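Local coordinates for protein carbamate kinase (Aeropyrum pernix, PDB 2E9Y) that probably catalyses the reversible transfer of a phosphoryl group between ATP and carbamate, at residues 60-63 with 64-68. Residues are numbered along the deposited sequence; the frame is centred on the assembly and turned at random.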
loop_
_atom_site.group_PDB
_atom_site.type_symbol
_atom_site.label_atom_id
_atom_site.label_comp_id
_atom_site.label_asym_id
_atom_site.label_seq_id
_atom_site.Cartn_x
_atom_site.Cartn_y
_atom_site.Cartn_z
ATOM N N GLY A 60 -5.678 -4.618 13.235
ATOM C CA GLY A 60 -6.738 -4.606 14.228
ATOM C C GLY A 60 -7.316 -3.207 14.351
ATOM O O GLY A 60 -8.533 -3.027 14.446
ATOM N N TYR A 61 -6.433 -2.210 14.340
ATOM C CA TYR A 61 -6.831 -0.809 14.426
ATOM C C TYR A 61 -7.747 -0.456 13.258
ATOM O O TYR A 61 -8.806 0.151 13.446
ATOM C CB TYR A 61 -5.590 0.093 14.399
ATOM C CG TYR A 61 -5.886 1.567 14.191
ATOM C CD1 TYR A 61 -6.390 2.354 15.227
ATOM C CD2 TYR A 61 -5.662 2.171 12.956
ATOM C CE1 TYR A 61 -6.661 3.713 15.035
ATOM C CE2 TYR A 61 -5.931 3.521 12.748
ATOM C CZ TYR A 61 -6.429 4.290 13.793
ATOM O OH TYR A 61 -6.674 5.630 13.594
ATOM N N LEU A 62 -7.342 -0.826 12.046
ATOM C CA LEU A 62 -8.153 -0.541 10.867
ATOM C C LEU A 62 -9.521 -1.209 10.953
ATOM O O LEU A 62 -10.536 -0.607 10.612
ATOM C CB LEU A 62 -7.429 -1.001 9.603
ATOM C CG LEU A 62 -6.156 -0.206 9.303
ATOM C CD1 LEU A 62 -5.484 -0.766 8.048
ATOM C CD2 LEU A 62 -6.516 1.271 9.093
ATOM N N SER A 63 -9.543 -2.461 11.398
ATOM C CA SER A 63 -10.801 -3.188 11.536
ATOM C C SER A 63 -11.740 -2.437 12.494
ATOM O O SER A 63 -12.936 -2.296 12.227
ATOM C CB SER A 63 -10.531 -4.597 12.068
ATOM O OG SER A 63 -9.691 -5.312 11.175
ATOM N N GLU A 64 -11.190 -1.955 13.603
ATOM C CA GLU A 64 -11.979 -1.217 14.586
ATOM C C GLU A 64 -12.491 0.094 13.995
ATOM O O GLU A 64 -13.641 0.475 14.214
ATOM C CB GLU A 64 -11.143 -0.895 15.824
ATOM C CG GLU A 64 -10.689 -2.093 16.639
ATOM C CD GLU A 64 -10.011 -1.664 17.918
ATOM O OE1 GLU A 64 -10.715 -1.136 18.804
ATOM O OE2 GLU A 64 -8.780 -1.838 18.030
ATOM N N ALA A 65 -11.619 0.784 13.258
ATOM C CA ALA A 65 -11.966 2.057 12.641
ATOM C C ALA A 65 -13.155 1.925 11.699
ATOM O O ALA A 65 -14.107 2.693 11.788
ATOM C CB ALA A 65 -10.761 2.621 11.881
ATOM N N PHE A 66 -13.115 0.945 10.797
ATOM C CA PHE A 66 -14.219 0.787 9.858
ATOM C C PHE A 66 -15.503 0.375 10.578
ATOM O O PHE A 66 -16.596 0.806 10.209
ATOM C CB PHE A 66 -13.854 -0.233 8.769
ATOM C CG PHE A 66 -12.555 0.071 8.064
ATOM C CD1 PHE A 66 -12.163 1.388 7.834
ATOM C CD2 PHE A 66 -11.726 -0.960 7.639
ATOM C CE1 PHE A 66 -10.955 1.673 7.191
ATOM C CE2 PHE A 66 -10.518 -0.687 6.994
ATOM C CZ PHE A 66 -10.132 0.631 6.772
ATOM N N GLU A 67 -15.374 -0.441 11.617
ATOM C CA GLU A 67 -16.549 -0.870 12.371
ATOM C C GLU A 67 -17.129 0.258 13.228
ATOM O O GLU A 67 -18.274 0.177 13.659
ATOM C CB GLU A 67 -16.215 -2.069 13.262
ATOM C CG GLU A 67 -16.059 -3.386 12.510
ATOM C CD GLU A 67 -17.351 -3.870 11.865
ATOM O OE1 GLU A 67 -18.421 -3.252 12.082
ATOM O OE2 GLU A 67 -17.294 -4.885 11.138
ATOM N N ALA A 68 -16.347 1.307 13.472
ATOM C CA ALA A 68 -16.829 2.434 14.270
ATOM C C ALA A 68 -17.716 3.367 13.444
ATOM O O ALA A 68 -18.391 4.242 13.992
ATOM C CB ALA A 68 -15.656 3.213 14.854
#
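F66 lays one face of its ring over the carbonyl oxygen of L62, one helical turn earlier. L62 O stands 3.2 Å above the ring plane, displaced toward the rim near CG and CD2, and it also takes the backbone N-H of F66 at 3.0 Å and almost straight, 169° at the hydrogen. With CG of F66 anti to its own carbonyl carbon (chi1 -53°), the ring leans back along the helix until CE2 comes to 4.1 Å from CB of L62. Beyond this pair the packing is tight: M84 of helix 78-103 touches both side chains, W88 of the same helix meets L62, and on the second subunit Y61 meets the F66 ring with planes at about 35°, while P74 O is hydrogen-bonded to the OH of this chain's Y61. Cutting F66 back to an alanine is likely to open a gap between M84 and Y61 of the second subunit and to strip the cover from L62 O. The backbone beneath is the last part of helix 56-67, a run of i to i+4 bonds in an amino acid kinase fold, and here it contributes to the dimer interface. A65 N binds Y61 O at 2.9 Å, and the CB of Y61 points away from the following turn. The flank of G60, S63, E64 and E67 is partly open to solvent, though its two carboxylates are held by arginines. E64 N binds G60 O at 3.0 Å, and E64 CG passes 3.2 Å from G60 O before the extended chain carries OE1 to a salt bridge with R73 of the second subunit. E67 N reaches S63 O at 3.1 Å, its CG beside the same oxygen; a bend at chi2 then turns the carboxylate toward R75, its salt-bridge partner.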